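PDB 2IHR: peptide chain release factor RF2 from Thermus thermophilus, which ends translation at UGA and UAA stop codons by directing release of the finished peptide on the ribosome. Local coordinates for residues A[101-106]-A[344-349]; A[130-135]-A[312-317]; A[263-266]-A[270-273]. All blocks are in the same frame, centred on the assembly; numbering follows the deposited sequence.

Contact 1. Residues A[101-106]-A[344-349]; sequences LYHQTL and LIWAGL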
loop_
_atom_site.group_PDB
_atom_site.type_symbol
_atom_site.label_atom_id
_atom_site.label_comp_id
_atom_site.label_asym_id
_atom_site.label_seq_id
_atom_site.Cartn_x
_atom_site.Cartn_y
_atom_site.Cartn_z
ATOM N N LEU A 101 6.246 16.444 -5.895
ATOM C CA LEU A 101 5.246 17.132 -5.091
ATOM C C LEU A 101 3.933 16.380 -5.125
ATOM O O LEU A 101 3.508 15.835 -4.114
ATOM C CB LEU A 101 5.019 18.560 -5.594
ATOM C CG LEU A 101 3.821 19.260 -4.943
ATOM C CD1 LEU A 101 4.001 19.290 -3.434
ATOM C CD2 LEU A 101 3.686 20.661 -5.482
ATOM N N TYR A 102 3.310 16.344 -6.299
ATOM C CA TYR A 102 2.030 15.670 -6.492
ATOM C C TYR A 102 1.994 14.243 -5.946
ATOM O O TYR A 102 1.127 13.877 -5.137
ATOM C CB TYR A 102 1.685 15.630 -7.970
ATOM C CG TYR A 102 0.251 15.275 -8.181
ATOM C CD1 TYR A 102 -0.749 16.001 -7.559
ATOM C CD2 TYR A 102 -0.116 14.226 -8.999
ATOM C CE1 TYR A 102 -2.083 15.693 -7.748
ATOM C CE2 TYR A 102 -1.455 13.905 -9.201
ATOM C CZ TYR A 102 -2.431 14.643 -8.572
ATOM O OH TYR A 102 -3.755 14.340 -8.750
ATOM N N HIS A 103 2.936 13.428 -6.408
ATOM C CA HIS A 103 3.011 12.053 -5.960
ATOM C C HIS A 103 3.356 12.050 -4.459
ATOM O O HIS A 103 2.998 11.128 -3.728
ATOM C CB HIS A 103 4.045 11.283 -6.818
ATOM C CG HIS A 103 3.597 11.014 -8.234
ATOM N ND1 HIS A 103 4.462 10.616 -9.232
ATOM C CD2 HIS A 103 2.362 11.067 -8.813
ATOM C CE1 HIS A 103 3.787 10.435 -10.361
ATOM N NE2 HIS A 103 2.511 10.702 -10.132
ATOM N N GLN A 104 4.015 13.105 -3.990
ATOM C CA GLN A 104 4.384 13.203 -2.575
ATOM C C GLN A 104 3.190 13.524 -1.728
ATOM O O GLN A 104 3.090 13.080 -0.586
ATOM C CB GLN A 104 5.444 14.291 -2.333
ATOM C CG GLN A 104 6.843 13.816 -2.595
ATOM C CD GLN A 104 6.978 12.336 -2.300
ATOM O OE1 GLN A 104 6.772 11.892 -1.165
ATOM N NE2 GLN A 104 7.306 11.556 -3.329
ATOM N N THR A 105 2.283 14.307 -2.292
ATOM C CA THR A 105 1.107 14.699 -1.559
ATOM C C THR A 105 0.084 13.569 -1.612
ATOM O O THR A 105 -0.707 13.405 -0.680
ATOM C CB THR A 105 0.541 16.095 -2.075
ATOM O OG1 THR A 105 -0.887 16.127 -1.980
ATOM C CG2 THR A 105 0.939 16.355 -3.501
ATOM N N LEU A 106 0.131 12.759 -2.669
ATOM C CA LEU A 106 -0.794 11.628 -2.794
ATOM C C LEU A 106 -0.475 10.501 -1.809
ATOM O O LEU A 106 -1.340 9.672 -1.467
ATOM C CB LEU A 106 -0.758 11.077 -4.219
ATOM C CG LEU A 106 -1.598 11.850 -5.237
ATOM C CD1 LEU A 106 -1.271 11.284 -6.612
ATOM C CD2 LEU A 106 -3.131 11.776 -4.906
ATOM N N LEU A 344 -2.367 2.589 -12.322
ATOM C CA LEU A 344 -3.594 2.163 -11.676
ATOM C C LEU A 344 -3.535 2.602 -10.225
ATOM O O LEU A 344 -4.552 2.940 -9.611
ATOM C CB LEU A 344 -3.745 0.633 -11.789
ATOM C CG LEU A 344 -4.369 0.129 -13.116
ATOM C CD1 LEU A 344 -4.115 -1.350 -13.254
ATOM C CD2 LEU A 344 -5.904 0.476 -13.144
ATOM N N ILE A 345 -2.330 2.615 -9.680
ATOM C CA ILE A 345 -2.137 3.037 -8.306
ATOM C C ILE A 345 -2.346 4.547 -8.127
ATOM O O ILE A 345 -3.257 4.961 -7.397
ATOM C CB ILE A 345 -0.745 2.642 -7.825
ATOM C CG1 ILE A 345 -0.669 1.106 -7.667
ATOM C CG2 ILE A 345 -0.425 3.358 -6.490
ATOM C CD1 ILE A 345 0.772 0.632 -7.302
ATOM N N TRP A 346 -1.525 5.377 -8.782
ATOM C CA TRP A 346 -1.694 6.830 -8.658
ATOM C C TRP A 346 -3.155 7.199 -8.758
ATOM O O TRP A 346 -3.661 8.010 -8.009
ATOM C CB TRP A 346 -0.957 7.577 -9.757
ATOM C CG TRP A 346 0.503 7.532 -9.578
ATOM C CD1 TRP A 346 1.452 7.104 -10.505
ATOM C CD2 TRP A 346 1.212 7.764 -8.357
ATOM N NE1 TRP A 346 2.688 7.041 -9.907
ATOM C CE2 TRP A 346 2.578 7.437 -8.596
ATOM C CE3 TRP A 346 0.828 8.210 -7.082
ATOM C CZ2 TRP A 346 3.561 7.536 -7.603
ATOM C CZ3 TRP A 346 1.816 8.305 -6.080
ATOM C CH2 TRP A 346 3.167 7.966 -6.357
ATOM N N ALA A 347 -3.836 6.581 -9.697
ATOM C CA ALA A 347 -5.233 6.886 -9.912
ATOM C C ALA A 347 -6.064 6.492 -8.737
ATOM O O ALA A 347 -7.054 7.128 -8.461
ATOM C CB ALA A 347 -5.744 6.184 -11.175
ATOM N N GLY A 348 -5.668 5.429 -8.061
ATOM C CA GLY A 348 -6.427 4.973 -6.916
ATOM C C GLY A 348 -6.190 5.893 -5.750
ATOM O O GLY A 348 -7.138 6.247 -5.006
ATOM N N LEU A 349 -4.916 6.272 -5.595
ATOM C CA LEU A 349 -4.508 7.180 -4.540
ATOM C C LEU A 349 -5.289 8.477 -4.680
ATOM O O LEU A 349 -5.789 9.025 -3.690
ATOM C CB LEU A 349 -3.002 7.455 -4.605
ATOM C CG LEU A 349 -2.137 6.262 -4.164
ATOM C CD1 LEU A 349 -0.657 6.612 -4.263
ATOM C CD2 LEU A 349 -2.455 5.867 -2.749
#
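His103 lies flat on the indole of Trp346 in a face-to-face stack: the His103 ring and the Trp346 six-membered ring have centroids 3.7 Å apart and planes only 2° from parallel. Both rings leave with CG anti to the carbonyl carbon (chi1 -71°), which brings them face to face. His103 CB sits over the six-membered ring, 3.5 Å from Trp346 CH2, in a CH-pi contact. His103 CG is 3.5 Å from Trp346 CZ2, and His103 ND1 is also nearest that atom. His103 CD2 comes down on Trp346 CD2 at 3.5 Å, His103 NE2 lies nearest Trp346 CE2, and at the tip His103 CE1 is 3.6 Å from Trp346 NE1. Beside the stack, Leu106 CD1 approaches Trp346 CE3 obliquely at 3.8 Å. Leu106 also packs on Leu349. With an alanine in place of Trp346, the His103 ring would probably be set free to turn, and a gap would open beside Leu106 CD1. The stack joins the last helix of the N-terminal helical region, 92-106, to helix 342-353 near the C terminus; the segments cross at 61°. Leu107, next in sequence after Leu106, packs on Trp346 and Leu349. Leu344 and Ala347 touch Leu328 and Thr326, between strands 320-323 and 329-330.

Contact 2. Residues A[130-135]-A[312-317]; sequences CDWAEM and RSYVLD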
loop_
_atom_site.group_PDB
_atom_site.type_symbol
_atom_site.label_atom_id
_atom_site.label_comp_id
_atom_site.label_asym_id
_atom_site.label_seq_id
_atom_site.Cartn_x
_atom_site.Cartn_y
_atom_site.Cartn_z
ATOM N N CYS A 130 -8.731 -20.203 -7.414
ATOM C CA CYS A 130 -7.449 -20.449 -6.767
ATOM C C CYS A 130 -6.334 -20.055 -7.727
ATOM O O CYS A 130 -5.303 -19.510 -7.320
ATOM C CB CYS A 130 -7.296 -21.940 -6.360
ATOM S SG CYS A 130 -8.566 -22.598 -5.221
ATOM N N ASP A 131 -6.556 -20.342 -9.001
ATOM C CA ASP A 131 -5.596 -20.007 -10.036
ATOM C C ASP A 131 -5.492 -18.473 -10.083
ATOM O O ASP A 131 -4.387 -17.907 -10.097
ATOM C CB ASP A 131 -6.085 -20.602 -11.370
ATOM C CG ASP A 131 -5.051 -20.500 -12.494
ATOM O OD1 ASP A 131 -3.834 -20.655 -12.227
ATOM O OD2 ASP A 131 -5.475 -20.282 -13.660
ATOM N N TRP A 132 -6.651 -17.812 -10.073
ATOM C CA TRP A 132 -6.729 -16.349 -10.096
ATOM C C TRP A 132 -5.977 -15.721 -8.913
ATOM O O TRP A 132 -5.297 -14.708 -9.050
ATOM C CB TRP A 132 -8.205 -15.942 -10.079
ATOM C CG TRP A 132 -8.524 -14.444 -10.111
ATOM C CD1 TRP A 132 -9.561 -13.828 -9.465
ATOM C CD2 TRP A 132 -7.824 -13.401 -10.831
ATOM N NE1 TRP A 132 -9.543 -12.480 -9.729
ATOM C CE2 TRP A 132 -8.490 -12.190 -10.562
ATOM C CE3 TRP A 132 -6.699 -13.375 -11.681
ATOM C CZ2 TRP A 132 -8.078 -10.975 -11.095
ATOM C CZ3 TRP A 132 -6.288 -12.149 -12.222
ATOM C CH2 TRP A 132 -6.975 -10.979 -11.920
ATOM N N ALA A 133 -6.125 -16.306 -7.736
ATOM C CA ALA A 133 -5.447 -15.809 -6.559
ATOM C C ALA A 133 -3.883 -15.905 -6.757
ATOM O O ALA A 133 -3.099 -14.985 -6.412
ATOM C CB ALA A 133 -5.922 -16.627 -5.354
ATOM N N GLU A 134 -3.433 -17.015 -7.326
ATOM C CA GLU A 134 -2.019 -17.183 -7.573
ATOM C C GLU A 134 -1.567 -16.129 -8.606
ATOM O O GLU A 134 -0.431 -15.629 -8.570
ATOM C CB GLU A 134 -1.776 -18.590 -8.085
ATOM C CG GLU A 134 -0.312 -18.952 -8.214
ATOM C CD GLU A 134 -0.154 -20.377 -8.650
ATOM O OE1 GLU A 134 -0.998 -21.185 -8.226
ATOM O OE2 GLU A 134 0.796 -20.690 -9.398
ATOM N N MET A 135 -2.483 -15.782 -9.511
ATOM C CA MET A 135 -2.202 -14.809 -10.537
ATOM C C MET A 135 -1.968 -13.438 -9.971
ATOM O O MET A 135 -1.018 -12.723 -10.363
ATOM C CB MET A 135 -3.337 -14.776 -11.560
ATOM C CG MET A 135 -3.442 -16.079 -12.428
ATOM S SD MET A 135 -4.454 -15.733 -13.888
ATOM C CE MET A 135 -5.812 -16.839 -13.611
ATOM N N ARG A 312 -11.898 -3.733 -9.300
ATOM C CA ARG A 312 -11.290 -3.746 -10.613
ATOM C C ARG A 312 -11.592 -4.998 -11.387
ATOM O O ARG A 312 -11.787 -6.035 -10.780
ATOM C CB ARG A 312 -9.757 -3.511 -10.472
ATOM C CG ARG A 312 -9.093 -3.380 -11.837
ATOM C CD ARG A 312 -7.671 -3.387 -11.672
ATOM N NE ARG A 312 -7.275 -2.297 -10.816
ATOM C CZ ARG A 312 -6.335 -2.416 -9.910
ATOM N NH1 ARG A 312 -5.732 -3.598 -9.775
ATOM N NH2 ARG A 312 -6.032 -1.377 -9.138
ATOM N N SER A 313 -11.694 -4.911 -12.727
ATOM C CA SER A 313 -11.962 -6.123 -13.537
ATOM C C SER A 313 -10.930 -6.409 -14.605
ATOM O O SER A 313 -10.437 -5.494 -15.345
ATOM C CB SER A 313 -13.350 -6.113 -14.186
ATOM O OG SER A 313 -14.348 -6.424 -13.221
ATOM N N TYR A 314 -10.592 -7.701 -14.668
ATOM C CA TYR A 314 -9.604 -8.182 -15.616
ATOM C C TYR A 314 -10.281 -9.110 -16.573
ATOM O O TYR A 314 -10.306 -10.310 -16.357
ATOM C CB TYR A 314 -8.506 -8.932 -14.888
ATOM C CG TYR A 314 -7.816 -8.143 -13.805
ATOM C CD1 TYR A 314 -8.505 -7.781 -12.628
ATOM C CD2 TYR A 314 -6.450 -7.804 -13.917
ATOM C CE1 TYR A 314 -7.871 -7.115 -11.586
ATOM C CE2 TYR A 314 -5.794 -7.138 -12.872
ATOM C CZ TYR A 314 -6.510 -6.815 -11.721
ATOM O OH TYR A 314 -5.849 -6.276 -10.661
ATOM N N VAL A 315 -10.814 -8.588 -17.658
ATOM C CA VAL A 315 -11.521 -9.497 -18.531
ATOM C C VAL A 315 -10.709 -9.717 -19.778
ATOM O O VAL A 315 -10.682 -8.907 -20.691
ATOM C CB VAL A 315 -13.026 -9.023 -18.755
ATOM C CG1 VAL A 315 -13.137 -7.584 -18.551
ATOM C CG2 VAL A 315 -13.550 -9.458 -20.127
ATOM N N LEU A 316 -10.068 -10.881 -19.749
ATOM C CA LEU A 316 -9.118 -11.356 -20.720
ATOM C C LEU A 316 -9.496 -11.762 -22.125
ATOM O O LEU A 316 -8.701 -11.566 -23.032
ATOM C CB LEU A 316 -8.311 -12.456 -20.041
ATOM C CG LEU A 316 -7.882 -12.132 -18.577
ATOM C CD1 LEU A 316 -6.876 -13.155 -18.170
ATOM C CD2 LEU A 316 -7.258 -10.719 -18.347
ATOM N N ASP A 317 -10.672 -12.323 -22.336
ATOM C CA ASP A 317 -11.069 -12.688 -23.694
ATOM C C ASP A 317 -11.468 -11.462 -24.495
ATOM O O ASP A 317 -11.737 -11.567 -25.687
ATOM C CB ASP A 317 -12.256 -13.638 -23.677
ATOM C CG ASP A 317 -13.245 -13.276 -22.603
ATOM O OD1 ASP A 317 -13.628 -12.085 -22.505
ATOM O OD2 ASP A 317 -13.631 -14.180 -21.846
#
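Trp132 drives the edge of its indole into the ring face of Tyr314. This T-shaped pair packs helix 127-145 against strand 312-315 of the mixed sheet. In bacterial release factors of this family, domains 2 and 4 form one compact superdomain, and this contact is consistent with its core. The tight part is small. Trp132 CH2 stands over the tyrosine ring, 3.5 Å from Tyr314 CG and offset toward the rim. Its neighbour Trp132 CZ2 is 3.6 Å from Tyr314 CD1. The planes of the six-membered ring and the phenol meet at 70°, and their centroids are 4.9 Å apart. The tryptophan CB does not aim at the strand. With CG anti to the backbone N (chi1 -179°), the indole extends from the helix far enough for its outer edge to reach the phenol. Trp132 NE1 is held by His187 O, on strand 185-190, which would limit rotation of the indole.

The contact is looser at its margin. Met135 and Leu316 are partly exposed and stay too far off to touch the other segment. Around this margin Asp131 is salt-bridged to Arg191 and Asp317 to Arg201. The phenol end, in contrast, is buried and polar. Tyr314 OH also bonds His187 ND1, so His187 serves both aromatic residues. Arg312, itself salt-bridged to Glu183 and Asp323, gives the hydroxyl a second partner. Arg312 NH1 donates to Tyr314 OH at 2.8 Å, with the oxygen only 5° out of the guanidinium plane.

Contact 3. Residues A[263-266]-A[270-273]; sequences QTTR and KNKE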
loop_
_atom_site.group_PDB
_atom_site.type_symbol
_atom_site.label_atom_id
_atom_site.label_comp_id
_atom_site.label_asym_id
_atom_site.label_seq_id
_atom_site.Cartn_x
_atom_site.Cartn_y
_atom_site.Cartn_z
ATOM N N GLN A 263 5.951 -19.927 7.591
ATOM C CA GLN A 263 6.993 -20.851 7.171
ATOM C C GLN A 263 8.069 -20.111 6.372
ATOM O O GLN A 263 8.651 -20.742 5.479
ATOM C CB GLN A 263 6.409 -21.938 6.243
ATOM C CG GLN A 263 4.886 -22.055 6.274
ATOM C CD GLN A 263 4.263 -22.322 4.901
ATOM O OE1 GLN A 263 3.186 -22.932 4.801
ATOM N NE2 GLN A 263 4.927 -21.848 3.841
ATOM N N THR A 264 8.350 -18.831 6.624
ATOM C CA THR A 264 9.367 -18.188 5.780
ATOM C C THR A 264 10.741 -18.891 5.687
ATOM O O THR A 264 11.210 -19.222 4.576
ATOM C CB THR A 264 9.639 -16.731 6.192
ATOM O OG1 THR A 264 8.416 -16.007 6.163
ATOM C CG2 THR A 264 10.667 -16.060 5.251
ATOM N N THR A 265 11.395 -19.100 6.828
ATOM C CA THR A 265 12.708 -19.720 6.802
ATOM C C THR A 265 12.765 -21.042 7.500
ATOM O O THR A 265 11.738 -21.657 7.824
ATOM C CB THR A 265 13.796 -18.848 7.453
ATOM O OG1 THR A 265 13.244 -17.579 7.816
ATOM C CG2 THR A 265 14.989 -18.673 6.492
ATOM N N ARG A 266 14.011 -21.446 7.726
ATOM C CA ARG A 266 14.369 -22.686 8.381
ATOM C C ARG A 266 14.322 -22.473 9.891
ATOM O O ARG A 266 13.678 -23.230 10.617
ATOM C CB ARG A 266 15.781 -23.082 7.946
ATOM C CG ARG A 266 16.182 -24.465 8.376
ATOM C CD ARG A 266 17.681 -24.671 8.280
ATOM N NE ARG A 266 18.065 -25.979 8.804
ATOM C CZ ARG A 266 19.318 -26.392 8.956
ATOM N NH1 ARG A 266 20.325 -25.596 8.623
ATOM N NH2 ARG A 266 19.565 -27.603 9.438
ATOM N N LYS A 270 13.062 -17.654 13.974
ATOM C CA LYS A 270 12.926 -16.386 13.263
ATOM C C LYS A 270 11.479 -16.278 12.806
ATOM O O LYS A 270 10.897 -15.189 12.745
ATOM C CB LYS A 270 13.892 -16.324 12.082
ATOM C CG LYS A 270 15.311 -16.023 12.528
ATOM C CD LYS A 270 16.290 -15.912 11.372
ATOM C CE LYS A 270 17.675 -15.486 11.870
ATOM N NZ LYS A 270 18.675 -15.354 10.772
ATOM N N ASN A 271 10.897 -17.429 12.509
ATOM C CA ASN A 271 9.516 -17.476 12.104
ATOM C C ASN A 271 8.556 -17.033 13.217
ATOM O O ASN A 271 7.540 -16.396 12.934
ATOM C CB ASN A 271 9.154 -18.884 11.630
ATOM C CG ASN A 271 9.986 -19.321 10.455
ATOM O OD1 ASN A 271 10.821 -18.563 9.970
ATOM N ND2 ASN A 271 9.775 -20.543 9.990
ATOM N N LYS A 272 8.845 -17.370 14.475
ATOM C CA LYS A 272 7.943 -16.955 15.552
ATOM C C LYS A 272 7.964 -15.449 15.602
ATOM O O LYS A 272 6.948 -14.787 15.841
ATOM C CB LYS A 272 8.389 -17.479 16.923
ATOM C CG LYS A 272 7.894 -18.861 17.276
ATOM C CD LYS A 272 8.116 -19.164 18.764
ATOM C CE LYS A 272 8.108 -20.670 19.046
ATOM N NZ LYS A 272 8.091 -20.877 20.497
ATOM N N GLU A 273 9.151 -14.918 15.375
ATOM C CA GLU A 273 9.350 -13.489 15.425
ATOM C C GLU A 273 8.473 -12.790 14.384
ATOM O O GLU A 273 7.759 -11.837 14.706
ATOM C CB GLU A 273 10.836 -13.170 15.205
ATOM C CG GLU A 273 11.121 -11.690 15.063
ATOM C CD GLU A 273 12.536 -11.409 14.609
ATOM O OE1 GLU A 273 13.108 -12.244 13.850
ATOM O OE2 GLU A 273 13.062 -10.342 15.000
#
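Asn271 clamps the backbone of Thr265 with its side-chain amide, a polar contact between a connecting loop and the helix that follows it. The loop leaves strand 258-262, the last strand of the three-stranded antiparallel sheet, and leads into helix 268-294. Asn271 lies in the first turn or so of that helix. In this family the region belongs to the domain that carries the GGQ peptide-release motif.

Two bonds make the clamp. Thr265 N donates to Asn271 OD1 at 3.2 Å, from a position tilted 25° out of the carbonyl plane. Asn271 ND2 donates to Thr265 O at 3.1 Å, and this bond is nearly straight, with an N-H...O angle of 169°. The acceptor lies close to the plane of the asparagine amide. The amide nitrogen approaches Thr265 O from above the carbonyl plane rather than along a lone-pair direction. Thr265 OG1 adds a weak bond to Asn271 OD1 at 3.4 Å. Asn271 CG is anti to the carbonyl carbon (chi1 -60°); with CB already pointing at the loop, this turn presents both amide atoms to Thr265.

Asn271 ND2 has another partner, Ser247 O, next to strand 248-253, and the side chain also rests on Val249. The loop is also tied to the larger sheet: Thr264 OG1 bonds Val153 O, and the backbone of Gln263 bonds that of Val154, both on strand 150-158. Lys270 is exposed: its CB points at the loop, but its chain leads away.

The buried amide of Asn271 is therefore used at both ends. Its oxygen takes the Thr265 N-H, and its nitrogen serves two carbonyls, Thr265 O and Ser247 O. Turning the amide over would probably set its oxygen against these carbonyls and its NH2 against the Thr265 N-H, so the modelled orientation is the one the chemistry favours.

From the N terminus, the chain first passes through the helical region that ends with helix 92-106. Contact 1 closes the longest loop, and contacts 2 and 3 both fall within it. Contact 3 lies within the span of contact 2 in turn, as a short local closure. The three are thus nested, and none cross. Contact 1 ties the N-terminal helices to the C-terminal helix, contact 2 ties helix 127-145 to the mixed sheet, and contact 3 ties the loop after strand 258-262 to helix 268-294. Contacts 1 and 2 touch through packing of Leu344 CD2 on Arg312 NE, 3.9 Å apart. Contact 3 stands apart, about 13 Å from contact 2 between nearest atoms.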